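Local atomic coordinates of HRDC domain-containing protein (Bifidobacterium adolescentis ATCC 15703, PDB entry 3CYM), a protein that is uncharacterised but probably acts as a ribonuclease D-like 3'-5' exonuclease that binds nucleic acid. Residues N19-T23 / L24-R28; G70-P74 / Q75-A79; I123-L127 / L128-R132; A154-Y158 / R159-R163. All blocks are in the same frame, centred on the assembly; numbering follows the deposited sequence.

Contact 1. Residues N19-T23 / L24-R28; sequences NVIDT and LPAFR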
loop_
_atom_site.group_PDB
_atom_site.type_symbol
_atom_site.label_atom_id
_atom_site.label_comp_id
_atom_site.label_asym_id
_atom_site.label_seq_id
_atom_site.Cartn_x
_atom_site.Cartn_y
_atom_site.Cartn_z
ATOM N N ASN A 19 22.627 14.382 4.465
ATOM C CA ASN A 19 21.785 15.515 4.800
ATOM C C ASN A 19 20.592 15.498 3.871
ATOM O O ASN A 19 20.673 14.979 2.758
ATOM C CB ASN A 19 22.532 16.838 4.618
ATOM C CG ASN A 19 23.784 16.936 5.462
ATOM O OD1 ASN A 19 23.980 16.173 6.409
ATOM N ND2 ASN A 19 24.642 17.891 5.124
ATOM N N VAL A 20 19.486 16.064 4.322
ATOM C CA VAL A 20 18.292 16.162 3.494
ATOM C C VAL A 20 18.490 17.227 2.397
ATOM O O VAL A 20 19.104 18.272 2.626
ATOM C CB VAL A 20 17.014 16.384 4.365
ATOM C CG1 VAL A 20 17.136 17.636 5.210
ATOM C CG2 VAL A 20 15.739 16.401 3.527
ATOM N N ILE A 21 18.028 16.908 1.192
ATOM C CA ILE A 21 18.001 17.848 0.092
ATOM C C ILE A 21 16.649 18.560 0.120
ATOM O O ILE A 21 15.595 17.946 -0.096
ATOM C CB ILE A 21 18.255 17.152 -1.250
ATOM C CG1 ILE A 21 19.671 16.561 -1.266
ATOM C CG2 ILE A 21 18.103 18.131 -2.382
ATOM C CD1 ILE A 21 19.909 15.501 -2.315
ATOM N N ASP A 22 16.691 19.853 0.432
ATOM C CA ASP A 22 15.477 20.648 0.605
ATOM C C ASP A 22 15.553 22.040 -0.013
ATOM O O ASP A 22 14.656 22.859 0.188
ATOM C CB ASP A 22 15.049 20.714 2.085
ATOM C CG ASP A 22 16.125 21.284 3.015
ATOM O OD1 ASP A 22 15.992 21.048 4.236
ATOM O OD2 ASP A 22 17.091 21.952 2.570
ATOM N N THR A 23 16.628 22.301 -0.755
ATOM C CA THR A 23 16.772 23.560 -1.493
ATOM C C THR A 23 16.926 23.304 -2.995
ATOM O O THR A 23 17.379 22.230 -3.402
ATOM C CB THR A 23 17.970 24.406 -0.989
ATOM O OG1 THR A 23 19.199 23.703 -1.211
ATOM C CG2 THR A 23 17.833 24.727 0.492
ATOM N N LEU A 24 16.531 24.284 -3.808
ATOM C CA LEU A 24 16.709 24.207 -5.260
ATOM C C LEU A 24 18.157 23.947 -5.725
ATOM O O LEU A 24 18.355 23.039 -6.537
ATOM C CB LEU A 24 16.089 25.417 -5.982
ATOM C CG LEU A 24 16.157 25.434 -7.518
ATOM C CD1 LEU A 24 15.207 24.412 -8.124
ATOM C CD2 LEU A 24 15.878 26.825 -8.076
ATOM N N PRO A 25 19.171 24.697 -5.206
ATOM C CA PRO A 25 20.541 24.360 -5.637
ATOM C C PRO A 25 20.987 22.934 -5.295
ATOM O O PRO A 25 21.676 22.310 -6.096
ATOM C CB PRO A 25 21.413 25.376 -4.887
ATOM C CG PRO A 25 20.506 26.498 -4.579
ATOM C CD PRO A 25 19.191 25.846 -4.276
ATOM N N ALA A 26 20.573 22.422 -4.138
ATOM C CA ALA A 26 20.956 21.068 -3.718
ATOM C C ALA A 26 20.267 19.991 -4.554
ATOM O O ALA A 26 20.829 18.916 -4.771
ATOM C CB ALA A 26 20.677 20.862 -2.241
ATOM N N PHE A 27 19.055 20.304 -5.019
ATOM C CA PHE A 27 18.302 19.466 -5.956
ATOM C C PHE A 27 18.938 19.403 -7.353
ATOM O O PHE A 27 19.073 18.315 -7.927
ATOM C CB PHE A 27 16.849 19.959 -6.051
ATOM C CG PHE A 27 16.010 19.196 -7.040
ATOM C CD1 PHE A 27 15.444 17.973 -6.691
ATOM C CD2 PHE A 27 15.779 19.706 -8.323
ATOM C CE1 PHE A 27 14.672 17.261 -7.600
ATOM C CE2 PHE A 27 15.014 18.997 -9.247
ATOM C CZ PHE A 27 14.452 17.772 -8.884
ATOM N N ARG A 28 19.307 20.567 -7.900
ATOM C CA ARG A 28 19.964 20.640 -9.203
ATOM C C ARG A 28 21.331 19.959 -9.154
ATOM O O ARG A 28 21.790 19.429 -10.161
ATOM C CB ARG A 28 20.138 22.087 -9.692
ATOM C CG ARG A 28 18.900 22.988 -9.636
ATOM C CD ARG A 28 17.876 22.738 -10.747
ATOM N NE ARG A 28 18.056 23.614 -11.912
ATOM C CZ ARG A 28 18.430 23.202 -13.128
ATOM N NH1 ARG A 28 18.677 21.917 -13.364
ATOM N NH2 ARG A 28 18.561 24.081 -14.117
#
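With chi1 at 63°, Thr23 sets OG1 between its own backbone N and carbonyl carbon, facing the first turn of the helix that starts at Leu24, while Ile21 holds CG2 anti to its backbone N and thereby directs that methyl at the same turn. The motif is a helix N-cap: Thr23 precedes helix 24-35, and its hydroxyl oxygen accepts from Ala26 N. At 3.5 Å from OG1 to N this capping bond is weak, although the N-H angle of 151° is reasonable. The first full backbone bond of the helix is firmer, running from Phe27 N to Thr23 O over 3.0 Å. Beside the capping bond the contact is apolar. Ile21 CG2 approaches Phe27 N at 3.5 Å and also meets Ala26 CB, so the methyl rests against the backbone of the turn as well as its side chains. The Phe27 ring leads away from segment 19-23 and meets Trp84 edge-to-face. The cap thus follows directly on an edge strand, 20-21, of the mixed sheet of the exonuclease fold. Around the hydroxyl, Thr23 OG1 is 3.4 Å from Ala26 CB and 3.7 Å from Pro25 CD.

Contact 2. Residues G70-P74 / Q75-A79; sequences GLLDP and QALAA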
loop_
_atom_site.group_PDB
_atom_site.type_symbol
_atom_site.label_atom_id
_atom_site.label_comp_id
_atom_site.label_asym_id
_atom_site.label_seq_id
_atom_site.Cartn_x
_atom_site.Cartn_y
_atom_site.Cartn_z
ATOM N N GLY A 70 20.540 10.334 -1.987
ATOM C CA GLY A 70 19.768 11.571 -1.870
ATOM C C GLY A 70 18.488 11.377 -1.083
ATOM O O GLY A 70 17.659 10.545 -1.451
ATOM N N LEU A 71 18.330 12.144 -0.004
ATOM C CA LEU A 71 17.087 12.183 0.764
ATOM C C LEU A 71 16.370 13.483 0.436
ATOM O O LEU A 71 16.787 14.547 0.870
ATOM C CB LEU A 71 17.350 12.084 2.278
ATOM C CG LEU A 71 18.222 10.942 2.809
ATOM C CD1 LEU A 71 18.200 10.935 4.305
ATOM C CD2 LEU A 71 17.737 9.614 2.303
ATOM N N LEU A 72 15.296 13.396 -0.338
ATOM C CA LEU A 72 14.699 14.583 -0.922
ATOM C C LEU A 72 13.402 14.929 -0.205
ATOM O O LEU A 72 12.508 14.092 -0.092
ATOM C CB LEU A 72 14.445 14.388 -2.427
ATOM C CG LEU A 72 15.487 14.187 -3.565
ATOM C CD1 LEU A 72 16.229 15.437 -3.968
ATOM C CD2 LEU A 72 16.482 13.065 -3.357
ATOM N N ASP A 73 13.319 16.167 0.279
ATOM C CA ASP A 73 12.131 16.708 0.946
ATOM C C ASP A 73 11.167 17.250 -0.111
ATOM O O ASP A 73 11.387 18.347 -0.604
ATOM C CB ASP A 73 12.582 17.843 1.887
ATOM C CG ASP A 73 11.444 18.447 2.737
ATOM O OD1 ASP A 73 10.241 18.275 2.449
ATOM O OD2 ASP A 73 11.782 19.138 3.724
ATOM N N PRO A 74 10.085 16.500 -0.440
ATOM C CA PRO A 74 9.183 16.906 -1.529
ATOM C C PRO A 74 8.484 18.256 -1.307
ATOM O O PRO A 74 8.386 19.052 -2.240
ATOM C CB PRO A 74 8.148 15.768 -1.579
ATOM C CG PRO A 74 8.806 14.613 -0.894
ATOM C CD PRO A 74 9.626 15.244 0.186
ATOM N N GLN A 75 8.037 18.504 -0.078
ATOM C CA GLN A 75 7.289 19.712 0.282
ATOM C C GLN A 75 8.148 20.971 0.199
ATOM O O GLN A 75 7.731 21.963 -0.389
ATOM C CB GLN A 75 6.672 19.576 1.682
ATOM C CG GLN A 75 5.514 18.576 1.769
ATOM C CD GLN A 75 5.972 17.123 1.726
ATOM O OE1 GLN A 75 7.125 16.814 2.038
ATOM N NE2 GLN A 75 5.072 16.227 1.337
ATOM N N ALA A 76 9.350 20.910 0.770
ATOM C CA ALA A 76 10.324 21.994 0.649
ATOM C C ALA A 76 10.742 22.248 -0.801
ATOM O O ALA A 76 10.912 23.395 -1.195
ATOM C CB ALA A 76 11.542 21.717 1.505
ATOM N N LEU A 77 10.894 21.180 -1.584
ATOM C CA LEU A 77 11.334 21.303 -2.975
ATOM C C LEU A 77 10.238 21.828 -3.891
ATOM O O LEU A 77 10.530 22.515 -4.863
ATOM C CB LEU A 77 11.895 19.978 -3.512
ATOM C CG LEU A 77 13.212 19.440 -2.940
ATOM C CD1 LEU A 77 13.507 18.042 -3.483
ATOM C CD2 LEU A 77 14.378 20.381 -3.191
ATOM N N ALA A 78 8.986 21.504 -3.585
ATOM C CA ALA A 78 7.843 22.115 -4.268
ATOM C C ALA A 78 7.766 23.630 -4.004
ATOM O O ALA A 78 7.499 24.413 -4.917
ATOM C CB ALA A 78 6.543 21.429 -3.865
ATOM N N ALA A 79 8.010 24.021 -2.752
ATOM C CA ALA A 79 8.069 25.429 -2.344
ATOM C C ALA A 79 9.275 26.150 -2.942
ATOM O O ALA A 79 9.192 27.336 -3.249
ATOM C CB ALA A 79 8.086 25.545 -0.826
#
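Asp73, Pro74, Gln75 and Leu77 form the tight part of this strand-to-helix junction. Asp73 O accepts from Leu77 N at 3.0 Å, and the Leu77 side chain closes over the same oxygen, with CG only 3.2 Å from Asp73 O. Beneath it, Leu77 CD1 reaches Leu72 CD1 at 3.8 Å, the two side chains crossing obliquely where Phe27 of helix 24-35 packs against both. The Asp73 carboxylate is swung toward the helix start by a chi1 of -176°, which leaves CG anti to the backbone N. Its OD1 receives Ala76 N over 3.2 Å along a nearly straight N-H path (177°), but the donor stands above the carboxylate plane, 73° out of it. The other oxygen, OD2, touches Ala76 CB at 3.4 Å and forms a salt bridge with Arg159, so both carboxylate oxygens have partners and the group is held from two directions. Gln75 bends at chi2 to lie beside the buried Pro74 ring, with OE1 3.5 Å from Pro74 CD, while NE2 bonds to Glu56 and to the backbone of Asp57.

Packing thins at Ala78, an exposed residue, which adds a backbone bond from its N to Pro74 O (2.9 Å) and little else. The whole is an aspartate N-cap, with proline in the first helical position, where strand 68-72 passes into helix 74-79.

Contact 3. Residues I123-L127 / L128-R132; sequences IAARL and LGLKR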
loop_
_atom_site.group_PDB
_atom_site.type_symbol
_atom_site.label_atom_id
_atom_site.label_comp_id
_atom_site.label_asym_id
_atom_site.label_seq_id
_atom_site.Cartn_x
_atom_site.Cartn_y
_atom_site.Cartn_z
ATOM N N ILE A 123 8.761 -8.634 -5.284
ATOM C CA ILE A 123 8.201 -9.553 -6.276
ATOM C C ILE A 123 9.169 -10.695 -6.621
ATOM O O ILE A 123 8.780 -11.871 -6.622
ATOM C CB ILE A 123 7.718 -8.789 -7.534
ATOM C CG1 ILE A 123 6.469 -7.965 -7.190
ATOM C CG2 ILE A 123 7.454 -9.743 -8.690
ATOM C CD1 ILE A 123 5.889 -7.170 -8.347
ATOM N N ALA A 124 10.428 -10.338 -6.878
ATOM C CA ALA A 124 11.502 -11.304 -7.117
ATOM C C ALA A 124 11.715 -12.283 -5.956
ATOM O O ALA A 124 11.865 -13.478 -6.181
ATOM C CB ALA A 124 12.797 -10.582 -7.444
ATOM N N ALA A 125 11.698 -11.788 -4.721
ATOM C CA ALA A 125 11.851 -12.662 -3.545
ATOM C C ALA A 125 10.751 -13.718 -3.425
ATOM O O ALA A 125 11.035 -14.863 -3.085
ATOM C CB ALA A 125 11.935 -11.837 -2.270
ATOM N N ARG A 126 9.514 -13.320 -3.720
ATOM C CA ARG A 126 8.332 -14.197 -3.688
ATOM C C ARG A 126 8.419 -15.298 -4.736
ATOM O O ARG A 126 8.189 -16.474 -4.454
ATOM C CB ARG A 126 7.056 -13.399 -3.984
ATOM C CG ARG A 126 6.838 -12.151 -3.180
ATOM C CD ARG A 126 6.261 -12.451 -1.838
ATOM N NE ARG A 126 4.827 -12.721 -1.849
ATOM C CZ ARG A 126 4.285 -13.923 -1.673
ATOM N NH1 ARG A 126 2.965 -14.062 -1.695
ATOM N NH2 ARG A 126 5.049 -14.987 -1.483
ATOM N N LEU A 127 8.737 -14.902 -5.971
ATOM C CA LEU A 127 8.940 -15.864 -7.075
ATOM C C LEU A 127 10.024 -16.888 -6.735
ATOM O O LEU A 127 9.873 -18.071 -7.029
ATOM C CB LEU A 127 9.292 -15.151 -8.379
ATOM C CG LEU A 127 8.174 -14.448 -9.159
ATOM C CD1 LEU A 127 8.812 -13.449 -10.089
ATOM C CD2 LEU A 127 7.325 -15.428 -9.947
ATOM N N LEU A 128 11.090 -16.414 -6.091
ATOM C CA LEU A 128 12.190 -17.240 -5.584
ATOM C C LEU A 128 11.785 -18.151 -4.426
ATOM O O LEU A 128 12.530 -19.056 -4.049
ATOM C CB LEU A 128 13.340 -16.337 -5.129
ATOM C CG LEU A 128 14.601 -16.191 -5.987
ATOM C CD1 LEU A 128 14.367 -16.621 -7.426
ATOM C CD2 LEU A 128 15.111 -14.754 -5.923
ATOM N N GLY A 129 10.627 -17.883 -3.838
ATOM C CA GLY A 129 10.090 -18.737 -2.800
ATOM C C GLY A 129 10.369 -18.256 -1.395
ATOM O O GLY A 129 10.116 -18.990 -0.443
ATOM N N LEU A 130 10.882 -17.032 -1.253
ATOM C CA LEU A 130 11.131 -16.463 0.080
ATOM C C LEU A 130 9.848 -16.173 0.838
ATOM O O LEU A 130 9.075 -15.267 0.507
ATOM C CB LEU A 130 12.032 -15.225 0.063
ATOM C CG LEU A 130 13.528 -15.339 -0.225
ATOM C CD1 LEU A 130 14.228 -14.242 0.555
ATOM C CD2 LEU A 130 14.104 -16.694 0.144
ATOM N N LYS A 131 9.661 -16.986 1.864
ATOM C CA LYS A 131 8.515 -16.999 2.762
ATOM C C LYS A 131 8.337 -15.745 3.637
ATOM O O LYS A 131 7.209 -15.337 3.923
ATOM C CB LYS A 131 8.635 -18.253 3.625
ATOM C CG LYS A 131 10.008 -18.990 3.503
ATOM C CD LYS A 131 11.157 -18.318 4.290
ATOM C CE LYS A 131 12.493 -19.008 4.036
ATOM N NZ LYS A 131 12.931 -18.942 2.609
ATOM N N ARG A 132 9.449 -15.152 4.070
ATOM C CA ARG A 132 9.429 -13.841 4.716
ATOM C C ARG A 132 10.152 -12.878 3.801
ATOM O O ARG A 132 11.363 -12.998 3.569
ATOM C CB ARG A 132 10.085 -13.880 6.093
ATOM C CG ARG A 132 9.210 -14.520 7.170
ATOM C CD ARG A 132 9.916 -14.672 8.521
ATOM N NE ARG A 132 10.989 -15.662 8.477
ATOM C CZ ARG A 132 12.282 -15.362 8.388
ATOM N NH1 ARG A 132 12.670 -14.094 8.340
ATOM N NH2 ARG A 132 13.188 -16.328 8.345
#
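Ala125 O accepts the shortest bond of this contact, from Leu130 N at 2.8 Å, with an N-H angle of 152°. Leu130 CB lies against the same oxygen at 3.3 Å and continues to Ala125 CB, 4.1 Å away. Two further backbone bonds finish helix 121-127. Leu128 N reaches Ala124 O at 3.0 Å in the helical pattern, whereas Gly129 N turns back to the carbonyl three residues earlier, meeting Arg126 O at 2.9 Å from above the carbonyl plane, 68° out of it. Gly129 takes a positive phi of 97°, and the pair of bonds Leu130 N to Ala125 O (6→1) and Gly129 N to Arg126 O (5→2) defines a Schellman motif. Leu128 lays CD2 against Ala124 O at 3.5 Å, and its side chain goes on to Leu187 and Phe142 of neighbouring helices. Arg126 points away from segment 128-132; in one of its two modelled positions it forms a salt bridge with Glu385 and a cation-pi contact with Phe133. Chemically, the carbonyls of the last turn are met by N-H groups of the chain that follows, and Leu127 O by Lys192 NZ; the lysine's charge would probably be favourable beside the negative end of the helix dipole.

Contact 4. Residues A154-Y158 / R159-R163; sequences ADWSY and RPLPR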
loop_
_atom_site.group_PDB
_atom_site.type_symbol
_atom_site.label_atom_id
_atom_site.label_comp_id
_atom_site.label_asym_id
_atom_site.label_seq_id
_atom_site.Cartn_x
_atom_site.Cartn_y
_atom_site.Cartn_z
ATOM N N ALA A 154 7.262 6.151 11.959
ATOM C CA ALA A 154 7.540 7.545 12.285
ATOM C C ALA A 154 6.571 8.511 11.598
ATOM O O ALA A 154 5.984 8.202 10.555
ATOM C CB ALA A 154 8.980 7.890 11.907
ATOM N N ASP A 155 6.409 9.687 12.188
ATOM C CA ASP A 155 5.697 10.756 11.514
ATOM C C ASP A 155 6.683 11.472 10.613
ATOM O O ASP A 155 7.377 12.382 11.057
ATOM C CB ASP A 155 5.068 11.739 12.508
ATOM C CG ASP A 155 4.286 12.852 11.811
ATOM O OD1 ASP A 155 4.248 12.892 10.565
ATOM O OD2 ASP A 155 3.716 13.707 12.502
ATOM N N TRP A 156 6.718 11.085 9.338
ATOM C CA TRP A 156 7.717 11.622 8.400
ATOM C C TRP A 156 7.538 13.086 8.029
ATOM O O TRP A 156 8.397 13.658 7.353
ATOM C CB TRP A 156 7.837 10.737 7.160
ATOM C CG TRP A 156 8.438 9.429 7.517
ATOM C CD1 TRP A 156 7.774 8.265 7.796
ATOM C CD2 TRP A 156 9.830 9.157 7.704
ATOM N NE1 TRP A 156 8.676 7.270 8.112
ATOM C CE2 TRP A 156 9.946 7.794 8.069
ATOM C CE3 TRP A 156 10.998 9.926 7.576
ATOM C CZ2 TRP A 156 11.184 7.182 8.308
ATOM C CZ3 TRP A 156 12.236 9.311 7.820
ATOM C CH2 TRP A 156 12.312 7.956 8.181
ATOM N N SER A 157 6.452 13.694 8.507
ATOM C CA SER A 157 6.215 15.135 8.339
ATOM C C SER A 157 6.964 16.003 9.349
ATOM O O SER A 157 6.917 17.230 9.261
ATOM C CB SER A 157 4.721 15.447 8.414
ATOM O OG SER A 157 4.234 15.300 9.733
ATOM N N TYR A 158 7.638 15.367 10.310
ATOM C CA TYR A 158 8.411 16.073 11.332
ATOM C C TYR A 158 9.602 16.798 10.691
ATOM O O TYR A 158 10.403 16.180 10.004
ATOM C CB TYR A 158 8.901 15.079 12.396
ATOM C CG TYR A 158 9.286 15.696 13.730
ATOM C CD1 TYR A 158 10.556 16.250 13.930
ATOM C CD2 TYR A 158 8.383 15.716 14.799
ATOM C CE1 TYR A 158 10.912 16.822 15.155
ATOM C CE2 TYR A 158 8.733 16.289 16.034
ATOM C CZ TYR A 158 10.000 16.839 16.199
ATOM O OH TYR A 158 10.366 17.400 17.407
ATOM N N ARG A 159 9.689 18.111 10.889
ATOM C CA ARG A 159 10.852 18.891 10.435
ATOM C C ARG A 159 11.490 19.634 11.615
ATOM O O ARG A 159 10.783 20.137 12.471
ATOM C CB ARG A 159 10.488 19.881 9.320
ATOM C CG ARG A 159 9.936 19.267 8.040
ATOM C CD ARG A 159 11.011 18.563 7.230
ATOM N NE ARG A 159 10.473 18.023 5.983
ATOM C CZ ARG A 159 9.920 16.821 5.843
ATOM N NH1 ARG A 159 9.811 15.990 6.878
ATOM N NH2 ARG A 159 9.470 16.447 4.654
ATOM N N PRO A 160 12.836 19.672 11.685
ATOM C CA PRO A 160 13.787 18.989 10.802
ATOM C C PRO A 160 13.817 17.487 11.082
ATOM O O PRO A 160 13.522 17.061 12.199
ATOM C CB PRO A 160 15.125 19.633 11.160
ATOM C CG PRO A 160 14.956 20.104 12.557
ATOM C CD PRO A 160 13.515 20.448 12.739
ATOM N N LEU A 161 14.126 16.693 10.062
ATOM C CA LEU A 161 14.240 15.253 10.237
ATOM C C LEU A 161 15.473 14.924 11.080
ATOM O O LEU A 161 16.579 15.371 10.757
ATOM C CB LEU A 161 14.291 14.531 8.887
ATOM C CG LEU A 161 12.986 14.433 8.089
ATOM C CD1 LEU A 161 13.256 14.060 6.650
ATOM C CD2 LEU A 161 12.015 13.449 8.736
ATOM N N PRO A 162 15.276 14.163 12.177
ATOM C CA PRO A 162 16.340 13.694 13.078
ATOM C C PRO A 162 17.373 12.833 12.350
ATOM O O PRO A 162 17.063 12.245 11.309
ATOM C CB PRO A 162 15.586 12.825 14.094
ATOM C CG PRO A 162 14.155 13.232 13.993
ATOM C CD PRO A 162 13.938 13.704 12.603
ATOM N N ARG A 163 18.580 12.741 12.904
ATOM C CA ARG A 163 19.668 12.019 12.259
ATOM C C ARG A 163 19.420 10.508 12.171
ATOM O O ARG A 163 19.790 9.885 11.184
ATOM C CB ARG A 163 21.012 12.317 12.938
ATOM C CG ARG A 163 22.230 11.910 12.096
ATOM C CD ARG A 163 23.551 12.283 12.741
ATOM N NE ARG A 163 24.584 11.309 12.398
ATOM C CZ ARG A 163 25.505 11.468 11.451
ATOM N NH1 ARG A 163 26.389 10.502 11.230
ATOM N NH2 ARG A 163 25.556 12.582 10.726
#
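Leu161 CD2 comes obliquely to the Trp156 indole, 3.8 Å from CE3, the two side chains crossing at about a right angle. One face of the same indole carries Ala154 CB, 3.8 Å above the ring plane and offset toward the rim. Tyr158 is met differently: Pro160 O lies in its ring plane at the edge, 3.5 Å from CD1. The third flat group, the Arg159 guanidinium, has backbone carbonyls at its edge. NH1 donates to Trp156 O at 2.8 Å, with that oxygen 10° out of the guanidinium plane, and also to Tyr158 O at 3.2 Å. The second bond arrives well above the Tyr158 carbonyl plane, 63° out of it, so it does not lie on a lone pair. Arg159 turns back on its own chain because it bends at chi2 (-73°), which brings NH1 over the turn just before it.

That turn is a type I beta turn from Asp155 to Tyr158, combined with an Asx turn in which Asp155 OD1 accepts from Ser157 N at 3.1 Å. Ser157 OG makes a short bond, modelled at 2.5 Å, to Asp155 OD1 from the same face of the carboxylate. Asp155 OD2 is engaged by Arg302 and Tyr303, tying the loop to the region of helix 296-301. Arg159 is likewise shared, with NH2 bonded to the backbone oxygen of Trp58. The peptide bond before Pro160 is cis. Next comes Leu161, whose CD2 packs 3.4 Å from Tyr158 O, ahead of the helix that starts at Arg163.

Contact 2 touches both contact 1 and contact 4, which themselves stay about 5 Å apart at their nearest atoms; contact 3 lies apart, its centre 32 to 36 Å from theirs. Contacts 1 and 2 have centres 7 Å apart and join through neighbouring strands: Ile21 N lies 2.7 Å from Leu71 O, and Ile21 O 2.9 Å from Asp73 N, both probable hydrogen bonds. The carboxylate that caps helix 74-79 also bonds to Arg159 of the loop in contact 4, NE to Asp73 OD2 2.8 Å. Bound sodium, at Asp44, Glu46 and Asp172, is about 7 Å from the Trp156 side chain and about 13 Å from that of Pro74; this acidic site is consistent with the metal-binding active site of RNase D-like exonucleases.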